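Local coordinates for metallo-carboxypeptidase (Pseudomonas aeruginosa, PDB 4A39), which probably acts as a zinc-dependent carboxypeptidase of the M14 family, trimming residues from peptide C-termini, and serves as a model for mammalian cytosolic carboxypeptidases, at residues R37-P42 against T68-G73; H48-H53 against S75-A80; Y84-S89 against V98-D103; E124-E129 against A186-E191. One frame throughout, in Å; residues are numbered along the deposited sequence.

Contact 1: residues R37-P42 against T68-G73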
loop_
_atom_site.group_PDB
_atom_site.type_symbol
_atom_site.label_atom_id
_atom_site.label_comp_id
_atom_site.label_asym_id
_atom_site.label_seq_id
_atom_site.Cartn_x
_atom_site.Cartn_y
_atom_site.Cartn_z
ATOM N N ARG A 37 2.032 25.309 -13.597
ATOM C CA ARG A 37 0.836 25.157 -12.769
ATOM C C ARG A 37 0.090 23.891 -13.159
ATOM O O ARG A 37 -0.203 23.679 -14.331
ATOM C CB ARG A 37 -0.089 26.370 -12.959
ATOM C CG ARG A 37 0.589 27.722 -12.779
ATOM C CD ARG A 37 0.971 27.991 -11.336
ATOM N NE ARG A 37 -0.183 28.339 -10.509
ATOM C CZ ARG A 37 -0.102 28.697 -9.233
ATOM N NH1 ARG A 37 1.081 28.758 -8.633
ATOM N NH2 ARG A 37 -1.202 28.997 -8.553
ATOM N N LEU A 38 -0.222 23.063 -12.164
ATOM C CA LEU A 38 -0.919 21.801 -12.389
ATOM C C LEU A 38 -1.957 21.575 -11.299
ATOM O O LEU A 38 -1.894 22.189 -10.237
ATOM C CB LEU A 38 0.076 20.636 -12.346
ATOM C CG LEU A 38 1.314 20.723 -13.236
ATOM C CD1 LEU A 38 2.333 19.693 -12.776
ATOM C CD2 LEU A 38 0.926 20.505 -14.692
ATOM N N ALA A 39 -2.907 20.684 -11.568
ATOM C CA ALA A 39 -3.938 20.343 -10.591
ATOM C C ALA A 39 -4.081 18.824 -10.501
ATOM O O ALA A 39 -3.899 18.112 -11.490
ATOM C CB ALA A 39 -5.274 20.967 -10.980
ATOM N N ILE A 40 -4.392 18.335 -9.308
ATOM C CA ILE A 40 -4.578 16.908 -9.098
ATOM C C ILE A 40 -6.016 16.584 -9.497
ATOM O O ILE A 40 -6.938 17.374 -9.258
ATOM C CB ILE A 40 -4.326 16.531 -7.616
ATOM C CG1 ILE A 40 -2.927 17.001 -7.201
ATOM C CG2 ILE A 40 -4.440 15.015 -7.426
ATOM C CD1 ILE A 40 -2.618 16.805 -5.721
ATOM N N ARG A 41 -6.202 15.432 -10.130
ATOM C CA ARG A 41 -7.524 15.006 -10.584
ATOM C C ARG A 41 -8.257 14.153 -9.549
ATOM O O ARG A 41 -7.689 13.213 -8.989
ATOM C CB ARG A 41 -7.391 14.202 -11.880
ATOM C CG ARG A 41 -8.714 13.863 -12.561
ATOM C CD ARG A 41 -8.628 12.504 -13.246
ATOM N NE ARG A 41 -8.744 11.416 -12.278
ATOM C CZ ARG A 41 -7.922 10.376 -12.204
ATOM N NH1 ARG A 41 -6.898 10.265 -13.044
ATOM N NH2 ARG A 41 -8.124 9.443 -11.281
ATOM N N PRO A 42 -9.534 14.468 -9.279
ATOM C CA PRO A 42 -10.303 13.682 -8.305
ATOM C C PRO A 42 -10.537 12.256 -8.818
ATOM O O PRO A 42 -10.455 12.001 -10.019
ATOM C CB PRO A 42 -11.612 14.457 -8.193
ATOM C CG PRO A 42 -11.188 15.879 -8.475
ATOM C CD PRO A 42 -10.261 15.695 -9.649
ATOM N N THR A 68 3.917 23.622 -9.257
ATOM C CA THR A 68 2.935 23.910 -8.221
ATOM C C THR A 68 1.657 23.114 -8.458
ATOM O O THR A 68 1.097 23.146 -9.552
ATOM C CB THR A 68 2.532 25.404 -8.182
ATOM O OG1 THR A 68 3.662 26.206 -7.816
ATOM C CG2 THR A 68 1.407 25.617 -7.160
ATOM N N LEU A 69 1.222 22.376 -7.441
ATOM C CA LEU A 69 -0.033 21.635 -7.523
ATOM C C LEU A 69 -0.975 22.615 -6.827
ATOM O O LEU A 69 -1.086 22.631 -5.601
ATOM C CB LEU A 69 0.066 20.307 -6.764
ATOM C CG LEU A 69 1.189 19.385 -7.252
ATOM C CD1 LEU A 69 1.044 18.013 -6.600
ATOM C CD2 LEU A 69 1.127 19.257 -8.774
ATOM N N VAL A 70 -1.626 23.444 -7.636
ATOM C CA VAL A 70 -2.507 24.504 -7.152
ATOM C C VAL A 70 -3.695 24.130 -6.278
ATOM O O VAL A 70 -4.157 24.957 -5.488
ATOM C CB VAL A 70 -3.041 25.354 -8.329
ATOM C CG1 VAL A 70 -1.884 25.834 -9.192
ATOM C CG2 VAL A 70 -4.040 24.551 -9.147
ATOM N N ASN A 71 -4.195 22.903 -6.401
ATOM C CA ASN A 71 -5.352 22.509 -5.605
ATOM C C ASN A 71 -5.031 21.551 -4.461
ATOM O O ASN A 71 -5.913 20.877 -3.935
ATOM C CB ASN A 71 -6.446 21.926 -6.514
ATOM C CG ASN A 71 -6.021 20.645 -7.208
ATOM O OD1 ASN A 71 -4.834 20.328 -7.285
ATOM N ND2 ASN A 71 -7.001 19.905 -7.733
ATOM N N ALA A 72 -3.765 21.511 -4.061
ATOM C CA ALA A 72 -3.343 20.643 -2.964
ATOM C C ALA A 72 -4.139 20.955 -1.692
ATOM O O ALA A 72 -4.423 20.068 -0.888
ATOM C CB ALA A 72 -1.843 20.818 -2.709
ATOM N N GLY A 73 -4.507 22.219 -1.516
ATOM C CA GLY A 73 -5.264 22.603 -0.336
ATOM C C GLY A 73 -6.637 21.957 -0.229
ATOM O O GLY A 73 -7.215 21.909 0.858
#
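Leu38 O is held twice from residues 68-73: by Val70 N at 2.9 Å, nearly along the C=O axis, and by a CA-H...O contact from Leu69 CA at 3.3 Å. The other half of this parallel pairing is the bond from Leu38 N to Thr68 O. The ladder joins strands 36-39 and 65-69, next to each other in the mixed sheet of the N-terminal region. From Leu69 to Ala72 the chain makes a type I turn, and a side chain takes over the pairing. With CG between the backbone N and the carbonyl carbon (chi1 64°), Asn71 presents its amide to the backbone of Ile40. Ile40 N reaches a lone pair of Asn71 OD1 at 2.9 Å in an almost straight bond (171°), while Asn71 ND2 returns one to Ile40 O at 3.0 Å, in the planes of both amides. The Leu69 and Ile40 side chains cross obliquely, CD1 to CD1 at 4.0 Å. On the face that carries Arg37 and Thr68, Val70 CG1 sits over the rim of the Arg37 guanidinium, 3.3 Å from Arg37 NH2, with Thr68 CG2 beside it. Arg37 bends at chi2 and chi3, and its NH1 pairs with Asp105. The asparagine amide thus stands in for a peptide group, giving Ile40 N an acceptor and Ile40 O a donor where the partner backbone has turned away.

Contact 2: residues H48-H53 against S75-A80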
loop_
_atom_site.group_PDB
_atom_site.type_symbol
_atom_site.label_atom_id
_atom_site.label_comp_id
_atom_site.label_asym_id
_atom_site.label_seq_id
_atom_site.Cartn_x
_atom_site.Cartn_y
_atom_site.Cartn_z
ATOM N N HIS A 48 -12.417 12.376 -3.637
ATOM C CA HIS A 48 -11.049 12.223 -3.146
ATOM C C HIS A 48 -9.930 12.440 -4.146
ATOM O O HIS A 48 -10.064 12.155 -5.330
ATOM C CB HIS A 48 -10.823 10.820 -2.573
ATOM C CG HIS A 48 -11.887 10.355 -1.636
ATOM N ND1 HIS A 48 -13.065 9.785 -2.071
ATOM C CD2 HIS A 48 -11.941 10.348 -0.283
ATOM C CE1 HIS A 48 -13.799 9.448 -1.025
ATOM N NE2 HIS A 48 -13.140 9.778 0.071
ATOM N N PHE A 49 -8.810 12.937 -3.636
ATOM C CA PHE A 49 -7.603 13.097 -4.423
ATOM C C PHE A 49 -6.430 13.480 -3.545
ATOM O O PHE A 49 -6.599 14.090 -2.487
ATOM C CB PHE A 49 -7.762 14.104 -5.580
ATOM C CG PHE A 49 -7.862 15.551 -5.162
ATOM C CD1 PHE A 49 -6.717 16.334 -5.027
ATOM C CD2 PHE A 49 -9.101 16.154 -4.991
ATOM C CE1 PHE A 49 -6.810 17.696 -4.739
ATOM C CE2 PHE A 49 -9.206 17.511 -4.704
ATOM C CZ PHE A 49 -8.059 18.288 -4.579
ATOM N N GLN A 50 -5.248 13.060 -3.983
ATOM C CA GLN A 50 -3.987 13.352 -3.308
ATOM C C GLN A 50 -2.876 12.779 -4.182
ATOM O O GLN A 50 -1.868 13.437 -4.422
ATOM C CB GLN A 50 -3.930 12.718 -1.916
ATOM C CG GLN A 50 -2.712 13.167 -1.105
ATOM C CD GLN A 50 -3.061 14.117 0.032
ATOM O OE1 GLN A 50 -4.170 14.646 0.106
ATOM N NE2 GLN A 50 -2.100 14.341 0.926
ATOM N N TRP A 51 -3.075 11.550 -4.655
ATOM C CA TRP A 51 -2.107 10.888 -5.524
ATOM C C TRP A 51 -1.983 11.613 -6.861
ATOM O O TRP A 51 -2.979 12.040 -7.440
ATOM C CB TRP A 51 -2.521 9.422 -5.766
ATOM C CG TRP A 51 -1.789 8.760 -6.908
ATOM C CD1 TRP A 51 -2.164 8.739 -8.224
ATOM C CD2 TRP A 51 -0.525 8.083 -6.841
ATOM N NE1 TRP A 51 -1.211 8.097 -8.978
ATOM C CE2 TRP A 51 -0.193 7.686 -8.156
ATOM C CE3 TRP A 51 0.363 7.779 -5.798
ATOM C CZ2 TRP A 51 0.991 6.999 -8.457
ATOM C CZ3 TRP A 51 1.542 7.096 -6.098
ATOM C CH2 TRP A 51 1.843 6.714 -7.418
ATOM N N PHE A 52 -0.749 11.777 -7.326
ATOM C CA PHE A 52 -0.482 12.413 -8.611
ATOM C C PHE A 52 0.657 11.642 -9.259
ATOM O O PHE A 52 1.447 10.999 -8.571
ATOM C CB PHE A 52 -0.108 13.898 -8.431
ATOM C CG PHE A 52 1.143 14.130 -7.625
ATOM C CD1 PHE A 52 2.397 14.122 -8.231
ATOM C CD2 PHE A 52 1.062 14.380 -6.259
ATOM C CE1 PHE A 52 3.553 14.363 -7.485
ATOM C CE2 PHE A 52 2.206 14.621 -5.501
ATOM C CZ PHE A 52 3.458 14.612 -6.117
ATOM N N HIS A 53 0.720 11.692 -10.585
ATOM C CA HIS A 53 1.752 10.991 -11.340
ATOM C C HIS A 53 1.710 11.528 -12.765
ATOM O O HIS A 53 0.713 11.373 -13.464
ATOM C CB HIS A 53 1.464 9.480 -11.324
ATOM C CG HIS A 53 2.493 8.648 -12.026
ATOM N ND1 HIS A 53 2.324 7.299 -12.251
ATOM C CD2 HIS A 53 3.701 8.968 -12.552
ATOM C CE1 HIS A 53 3.380 6.823 -12.885
ATOM N NE2 HIS A 53 4.231 7.815 -13.080
ATOM N N SER A 75 -7.189 18.764 -1.262
ATOM C CA SER A 75 -7.017 17.316 -1.288
ATOM C C SER A 75 -7.616 16.628 -0.063
ATOM O O SER A 75 -7.960 17.274 0.926
ATOM C CB SER A 75 -5.533 16.957 -1.409
ATOM O OG SER A 75 -4.827 17.277 -0.222
ATOM N N ALA A 76 -7.723 15.305 -0.136
ATOM C CA ALA A 76 -8.305 14.520 0.949
ATOM C C ALA A 76 -7.585 14.673 2.282
ATOM O O ALA A 76 -8.219 14.677 3.338
ATOM C CB ALA A 76 -8.351 13.045 0.554
ATOM N N TYR A 77 -6.262 14.794 2.229
ATOM C CA TYR A 77 -5.455 14.928 3.436
ATOM C C TYR A 77 -4.466 16.072 3.242
ATOM O O TYR A 77 -3.248 15.879 3.259
ATOM C CB TYR A 77 -4.729 13.605 3.698
ATOM C CG TYR A 77 -5.676 12.425 3.680
ATOM C CD1 TYR A 77 -6.650 12.277 4.667
ATOM C CD2 TYR A 77 -5.639 11.490 2.648
ATOM C CE1 TYR A 77 -7.574 11.226 4.623
ATOM C CE2 TYR A 77 -6.556 10.437 2.594
ATOM C CZ TYR A 77 -7.520 10.315 3.585
ATOM O OH TYR A 77 -8.441 9.288 3.534
ATOM N N SER A 78 -5.015 17.271 3.067
ATOM C CA SER A 78 -4.218 18.465 2.833
ATOM C C SER A 78 -3.244 18.833 3.943
ATOM O O SER A 78 -2.240 19.496 3.684
ATOM C CB SER A 78 -5.134 19.659 2.536
ATOM O OG SER A 78 -6.005 19.940 3.617
ATOM N N HIS A 79 -3.522 18.414 5.173
ATOM C CA HIS A 79 -2.605 18.738 6.260
ATOM C C HIS A 79 -1.344 17.884 6.165
ATOM O O HIS A 79 -0.329 18.192 6.785
ATOM C CB HIS A 79 -3.276 18.535 7.624
ATOM C CG HIS A 79 -2.400 18.896 8.786
ATOM N ND1 HIS A 79 -1.347 18.107 9.199
ATOM C CD2 HIS A 79 -2.396 19.982 9.595
ATOM C CE1 HIS A 79 -0.732 18.691 10.212
ATOM N NE2 HIS A 79 -1.349 19.830 10.472
ATOM N N ALA A 80 -1.400 16.825 5.361
ATOM C CA ALA A 80 -0.252 15.934 5.214
ATOM C C ALA A 80 0.809 16.435 4.239
ATOM O O ALA A 80 1.854 15.801 4.086
ATOM C CB ALA A 80 -0.722 14.546 4.789
#
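The Phe49 ring has Ser75 lying over one face: Ser75 CA stands 3.7 Å from the ring centroid and 22° off the normal, a CH-pi contact, with Ser75 CB near the CE1 corner. The Tyr77 ring carries its own neighbour, Ala76 CB, over the rim of one face. Phe49 CG takes the crowded place between backbone N and carbonyl carbon (chi1 71°), which turns the ring under Ser75, and Phe49 O receives Ala76 N at 2.9 Å, nearly along the C=O axis. Both segments are irregular connections of the N-terminal beta domain: residues 48-53 lead into strand 53-57, whereas residues 75-80 run into a short 3-10 turn. The latter reaches the catalytic centre: the Tyr77 side chain lies about 5 Å from the bound inhibitor and touches Arg231 of its pocket. Gln50 joins the two connections. Its CG is anti to the backbone N and the chain bends at chi2 (108°), bringing the amide against residues 75-77. Gln50 OE1 takes Tyr77 N at 3.0 Å from above its carbonyl plane and has Ser75 OG at 2.7 Å, a hydroxyl also within reach of Ala72 O. Gln50 NE2 keeps Tyr77 O close to its own amide plane at 3.0 Å and also bonds Tyr122 OH. Tyr77 O accepts a second donor, Ala80 N, at 3.0 Å across the 3-10 turn.

Contact 3: residues Y84-S89 against V98-D103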
loop_
_atom_site.group_PDB
_atom_site.type_symbol
_atom_site.label_atom_id
_atom_site.label_comp_id
_atom_site.label_asym_id
_atom_site.label_seq_id
_atom_site.Cartn_x
_atom_site.Cartn_y
_atom_site.Cartn_z
ATOM N N TYR A 84 6.266 16.979 3.334
ATOM C CA TYR A 84 6.301 16.008 2.245
ATOM C C TYR A 84 7.147 16.493 1.073
ATOM O O TYR A 84 7.026 17.637 0.635
ATOM C CB TYR A 84 4.887 15.710 1.739
ATOM C CG TYR A 84 4.894 14.885 0.472
ATOM C CD1 TYR A 84 5.129 13.512 0.511
ATOM C CD2 TYR A 84 4.772 15.496 -0.775
ATOM C CE1 TYR A 84 5.258 12.766 -0.669
ATOM C CE2 TYR A 84 4.897 14.767 -1.953
ATOM C CZ TYR A 84 5.145 13.407 -1.894
ATOM O OH TYR A 84 5.304 12.705 -3.064
ATOM N N GLN A 85 7.998 15.604 0.568
ATOM C CA GLN A 85 8.857 15.906 -0.571
ATOM C C GLN A 85 8.433 15.010 -1.732
ATOM O O GLN A 85 8.378 13.790 -1.584
ATOM C CB GLN A 85 10.325 15.626 -0.227
ATOM C CG GLN A 85 10.853 16.356 1.007
ATOM C CD GLN A 85 10.733 17.865 0.902
ATOM O OE1 GLN A 85 9.840 18.477 1.494
ATOM N NE2 GLN A 85 11.630 18.472 0.140
ATOM N N ALA A 86 8.130 15.618 -2.877
ATOM C CA ALA A 86 7.711 14.875 -4.065
ATOM C C ALA A 86 8.814 13.951 -4.573
ATOM O O ALA A 86 9.995 14.209 -4.356
ATOM C CB ALA A 86 7.312 15.845 -5.170
ATOM N N VAL A 87 8.416 12.881 -5.258
ATOM C CA VAL A 87 9.368 11.921 -5.799
ATOM C C VAL A 87 9.455 12.096 -7.313
ATOM O O VAL A 87 8.463 12.422 -7.970
ATOM C CB VAL A 87 8.935 10.472 -5.479
ATOM C CG1 VAL A 87 10.128 9.545 -5.557
ATOM C CG2 VAL A 87 8.293 10.411 -4.098
ATOM N N ALA A 88 10.644 11.877 -7.865
ATOM C CA ALA A 88 10.858 12.025 -9.299
ATOM C C ALA A 88 11.774 10.932 -9.829
ATOM O O ALA A 88 12.445 10.245 -9.060
ATOM C CB ALA A 88 11.462 13.392 -9.592
ATOM N N SER A 89 11.794 10.772 -11.149
ATOM C CA SER A 89 12.645 9.775 -11.786
ATOM C C SER A 89 12.849 10.080 -13.261
ATOM O O SER A 89 11.912 10.459 -13.958
ATOM C CB SER A 89 12.031 8.383 -11.651
ATOM O OG SER A 89 12.813 7.430 -12.348
ATOM N N VAL A 98 12.688 15.422 -4.252
ATOM C CA VAL A 98 13.067 16.766 -4.678
ATOM C C VAL A 98 12.564 17.803 -3.675
ATOM O O VAL A 98 11.555 17.595 -3.004
ATOM C CB VAL A 98 12.491 17.099 -6.075
ATOM C CG1 VAL A 98 13.132 16.202 -7.129
ATOM C CG2 VAL A 98 10.975 16.923 -6.075
ATOM N N PRO A 99 13.273 18.935 -3.556
ATOM C CA PRO A 99 12.891 20.005 -2.629
ATOM C C PRO A 99 11.430 20.411 -2.810
ATOM O O PRO A 99 11.009 20.771 -3.913
ATOM C CB PRO A 99 13.854 21.134 -2.992
ATOM C CG PRO A 99 15.083 20.396 -3.408
ATOM C CD PRO A 99 14.523 19.270 -4.260
ATOM N N SER A 100 10.663 20.359 -1.727
ATOM C CA SER A 100 9.248 20.707 -1.784
ATOM C C SER A 100 8.828 21.567 -0.595
ATOM O O SER A 100 9.410 21.470 0.484
ATOM C CB SER A 100 8.403 19.428 -1.805
ATOM O OG SER A 100 8.867 18.534 -2.802
ATOM N N GLN A 101 7.823 22.414 -0.809
ATOM C CA GLN A 101 7.294 23.277 0.245
ATOM C C GLN A 101 5.779 23.322 0.091
ATOM O O GLN A 101 5.251 23.049 -0.989
ATOM C CB GLN A 101 7.834 24.705 0.126
ATOM C CG GLN A 101 9.327 24.835 -0.105
ATOM C CD GLN A 101 9.714 24.610 -1.552
ATOM O OE1 GLN A 101 9.043 25.096 -2.471
ATOM N NE2 GLN A 101 10.809 23.891 -1.766
ATOM N N TYR A 102 5.085 23.681 1.168
ATOM C CA TYR A 102 3.632 23.766 1.146
ATOM C C TYR A 102 3.112 25.054 1.785
ATOM O O TYR A 102 3.500 25.406 2.901
ATOM C CB TYR A 102 3.026 22.557 1.875
ATOM C CG TYR A 102 1.510 22.560 1.912
ATOM C CD1 TYR A 102 0.765 22.413 0.743
ATOM C CD2 TYR A 102 0.823 22.731 3.113
ATOM C CE1 TYR A 102 -0.634 22.437 0.769
ATOM C CE2 TYR A 102 -0.572 22.756 3.150
ATOM C CZ TYR A 102 -1.291 22.609 1.978
ATOM O OH TYR A 102 -2.669 22.636 2.016
ATOM N N ASP A 103 2.246 25.760 1.064
ATOM C CA ASP A 103 1.631 26.983 1.576
ATOM C C ASP A 103 0.224 27.136 0.996
ATOM O O ASP A 103 -0.298 26.212 0.376
ATOM C CB ASP A 103 2.486 28.219 1.263
ATOM C CG ASP A 103 2.768 28.387 -0.213
ATOM O OD1 ASP A 103 1.901 28.028 -1.032
ATOM O OD2 ASP A 103 3.857 28.900 -0.554
#
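Val98, Ser100 and Gln85 give up the most surface here. Val98 straddles two alanines: its CG2, in the crowded place between backbone N and carbonyl carbon, packs on Ala86 CB at 3.9 Å, and its CG1 reaches Ala88 CB at 4.1 Å. Its backbone N meets Ala86 O at 3.0 Å, nearly along the C=O axis, so that the valine is held by main chain and side chain at once. With Ser100 OG anti to its carbonyl carbon (chi1 -50°), the hydroxyl accepts Ala86 N at 3.0 Å in a fairly straight bond (163°) and donates its own proton to Val98 O at 2.9 Å, coming from above that carbonyl plane. These bonds lie where the chain enters the beta hairpin of strands 87-89 and 96-103, in the mixed sheet of the N-terminal domain. At its Ala86 end the serine hydroxyl stands between the two main chains, relaying from Ala86 N to Val98 O, while further along the hairpin Ala88 pairs by backbone with Phe96. Gln85 covers the flank of this irregular end: its chain bends at chi2 (-58°) and lays the amide alongside the backbone of Val98 to Ser100, with Gln85 CB 3.6 Å from Val98 O. Ser100 CB in turn leans on Tyr84 O at 3.3 Å. Beyond the pair, Phe109 of strand 106-111 packs against Ala86 and Ser100.

Contact 4: residues E124-E129 against A186-E191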
loop_
_atom_site.group_PDB
_atom_site.type_symbol
_atom_site.label_atom_id
_atom_site.label_comp_id
_atom_site.label_asym_id
_atom_site.label_seq_id
_atom_site.Cartn_x
_atom_site.Cartn_y
_atom_site.Cartn_z
ATOM N N GLU A 124 6.677 6.057 -5.351
ATOM C CA GLU A 124 7.177 5.198 -6.427
ATOM C C GLU A 124 6.009 4.308 -6.874
ATOM O O GLU A 124 5.572 3.437 -6.130
ATOM C CB GLU A 124 8.341 4.348 -5.903
ATOM C CG GLU A 124 9.049 3.529 -6.968
ATOM C CD GLU A 124 10.351 2.916 -6.479
ATOM O OE1 GLU A 124 10.712 3.104 -5.295
ATOM O OE2 GLU A 124 11.017 2.244 -7.289
ATOM N N PRO A 125 5.503 4.506 -8.107
ATOM C CA PRO A 125 4.374 3.734 -8.645
ATOM C C PRO A 125 4.569 2.243 -8.886
ATOM O O PRO A 125 5.665 1.791 -9.224
ATOM C CB PRO A 125 4.041 4.457 -9.955
ATOM C CG PRO A 125 4.652 5.821 -9.792
ATOM C CD PRO A 125 5.939 5.519 -9.083
ATOM N N TYR A 126 3.481 1.494 -8.714
ATOM C CA TYR A 126 3.472 0.056 -8.954
ATOM C C TYR A 126 2.437 -0.140 -10.059
ATOM O O TYR A 126 1.234 -0.073 -9.811
ATOM C CB TYR A 126 3.056 -0.717 -7.698
ATOM C CG TYR A 126 3.550 -2.144 -7.716
ATOM C CD1 TYR A 126 2.970 -3.096 -8.556
ATOM C CD2 TYR A 126 4.665 -2.516 -6.968
ATOM C CE1 TYR A 126 3.498 -4.384 -8.655
ATOM C CE2 TYR A 126 5.203 -3.799 -7.059
ATOM C CZ TYR A 126 4.619 -4.726 -7.905
ATOM O OH TYR A 126 5.166 -5.984 -8.014
ATOM N N SER A 127 2.909 -0.355 -11.284
ATOM C CA SER A 127 2.015 -0.524 -12.428
ATOM C C SER A 127 1.357 -1.895 -12.471
ATOM O O SER A 127 1.785 -2.824 -11.789
ATOM C CB SER A 127 2.780 -0.314 -13.735
ATOM O OG SER A 127 3.678 -1.383 -13.973
ATOM N N ARG A 128 0.312 -2.022 -13.280
ATOM C CA ARG A 128 -0.362 -3.305 -13.402
ATOM C C ARG A 128 0.532 -4.229 -14.223
ATOM O O ARG A 128 0.406 -5.456 -14.149
ATOM C CB ARG A 128 -1.726 -3.148 -14.079
ATOM C CG ARG A 128 -2.705 -2.217 -13.367
ATOM C CD ARG A 128 -2.961 -2.663 -11.936
ATOM N NE ARG A 128 -1.935 -2.166 -11.020
ATOM C CZ ARG A 128 -1.536 -2.805 -9.923
ATOM N NH1 ARG A 128 -2.069 -3.975 -9.594
ATOM N NH2 ARG A 128 -0.603 -2.266 -9.147
ATOM N N GLU A 129 1.422 -3.643 -15.027
ATOM C CA GLU A 129 2.335 -4.456 -15.820
ATOM C C GLU A 129 3.304 -5.117 -14.856
ATOM O O GLU A 129 3.634 -6.291 -15.012
ATOM C CB GLU A 129 3.079 -3.610 -16.866
ATOM C CG GLU A 129 2.157 -3.090 -17.969
ATOM C CD GLU A 129 2.889 -2.532 -19.180
ATOM O OE1 GLU A 129 3.848 -1.751 -19.005
ATOM O OE2 GLU A 129 2.487 -2.867 -20.318
ATOM N N ALA A 186 1.980 -0.311 -0.743
ATOM C CA ALA A 186 1.354 -1.576 -0.369
ATOM C C ALA A 186 1.728 -2.759 -1.266
ATOM O O ALA A 186 2.136 -3.811 -0.767
ATOM C CB ALA A 186 -0.159 -1.414 -0.309
ATOM N N GLU A 187 1.596 -2.618 -2.582
ATOM C CA GLU A 187 1.966 -3.750 -3.424
ATOM C C GLU A 187 3.489 -3.938 -3.449
ATOM O O GLU A 187 3.968 -5.049 -3.668
ATOM C CB GLU A 187 1.385 -3.625 -4.844
ATOM C CG GLU A 187 1.759 -4.816 -5.731
ATOM C CD GLU A 187 0.722 -5.165 -6.791
ATOM O OE1 GLU A 187 0.004 -4.263 -7.270
ATOM O OE2 GLU A 187 0.641 -6.357 -7.155
ATOM N N TRP A 188 4.254 -2.870 -3.220
ATOM C CA TRP A 188 5.709 -3.021 -3.174
ATOM C C TRP A 188 6.019 -3.969 -2.014
ATOM O O TRP A 188 6.879 -4.848 -2.121
ATOM C CB TRP A 188 6.407 -1.673 -2.951
ATOM C CG TRP A 188 6.573 -0.873 -4.212
ATOM C CD1 TRP A 188 5.891 0.258 -4.568
ATOM C CD2 TRP A 188 7.482 -1.147 -5.285
ATOM N NE1 TRP A 188 6.320 0.704 -5.794
ATOM C CE2 TRP A 188 7.295 -0.139 -6.258
ATOM C CE3 TRP A 188 8.437 -2.147 -5.520
ATOM C CZ2 TRP A 188 8.027 -0.099 -7.451
ATOM C CZ3 TRP A 188 9.168 -2.109 -6.709
ATOM C CH2 TRP A 188 8.957 -1.088 -7.659
ATOM N N PHE A 189 5.306 -3.784 -0.907
ATOM C CA PHE A 189 5.458 -4.628 0.282
ATOM C C PHE A 189 5.210 -6.088 -0.123
ATOM O O PHE A 189 5.947 -6.994 0.272
ATOM C CB PHE A 189 4.445 -4.173 1.351
ATOM C CG PHE A 189 4.360 -5.066 2.575
ATOM C CD1 PHE A 189 3.657 -6.269 2.529
ATOM C CD2 PHE A 189 4.925 -4.670 3.784
ATOM C CE1 PHE A 189 3.512 -7.062 3.670
ATOM C CE2 PHE A 189 4.783 -5.452 4.935
ATOM C CZ PHE A 189 4.074 -6.651 4.878
ATOM N N MET A 190 4.172 -6.313 -0.922
ATOM C CA MET A 190 3.836 -7.660 -1.371
ATOM C C MET A 190 4.926 -8.249 -2.266
ATOM O O MET A 190 5.201 -9.447 -2.205
ATOM C CB MET A 190 2.499 -7.650 -2.115
ATOM C CG MET A 190 1.329 -7.141 -1.280
ATOM S SD MET A 190 0.998 -8.133 0.206
ATOM C CE MET A 190 0.171 -9.552 -0.512
ATOM N N GLU A 191 5.545 -7.418 -3.102
ATOM C CA GLU A 191 6.612 -7.903 -3.977
ATOM C C GLU A 191 7.789 -8.426 -3.146
ATOM O O GLU A 191 8.388 -9.446 -3.478
ATOM C CB GLU A 191 7.097 -6.797 -4.926
ATOM C CG GLU A 191 8.269 -7.226 -5.812
ATOM C CD GLU A 191 8.672 -6.174 -6.825
ATOM O OE1 GLU A 191 7.807 -5.748 -7.619
ATOM O OE2 GLU A 191 9.856 -5.777 -6.835
#
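Helix 185-196 follows directly on the zinc ligands His180 and Glu183, and here it receives the linker running from the N-terminal sheet into helix 128-138. Tyr126 is central to the contact. With CG anti to the backbone N (chi1 -157°), its ring lies with one face under Glu187 and one edge against Trp188. Glu187 CG lies over the ring centre, 3.4 Å from the centroid, with the carboxylate almost parallel to the ring. The edge of Tyr126 points at the face of Trp188 in a T-shaped pair, planes at 76°, Tyr126 CD2 coming 3.6 Å from Trp188 CD2. At the tip, Tyr126 OH donates to the anti lone pair of Glu191 OE1 at 2.7 Å, an oxygen also paired with Arg130. Trp188 NE1 donates to Glu124 O at 2.9 Å, from above the carbonyl plane. Arg128 NH1 and NH2 both grip Glu187 OE1, NH2 at 2.8 Å, and NH2 also bonds Tyr126 O, tying the linker to itself; Glu187 OE2 goes to His131. The arginine probably favours the ionised form of Glu187. Ser127 N-caps helix 128-138 through Arg130 N. The linker thereby docks on the helix that follows the HxxE zinc motif of the M14 alpha/beta catalytic fold.

Overall arrangement
All four contacts are partly buried. Contacts 1 and 3 belong to the same mixed sheet of the N-terminal domain and lie toward the periphery. Both rest on backbone pairing that is patched by one polar side chain: an amide in contact 1, a hydroxyl in contact 3. Contact 2 joins loops, not strands, through a glutamine amide; it touches contact 1 at Phe49 and Asn71, and contact 3 through Phe52. Contact 4, the most central at about 8 Å from the chain's centre, is the only one of the four with a salt bridge and an aromatic pair across its segments. Its Pro125 meets Trp51 and His53 of contact 2. Main-chain bonds and single polar side chains carry contacts 1 to 3, charged and aromatic groups contact 4.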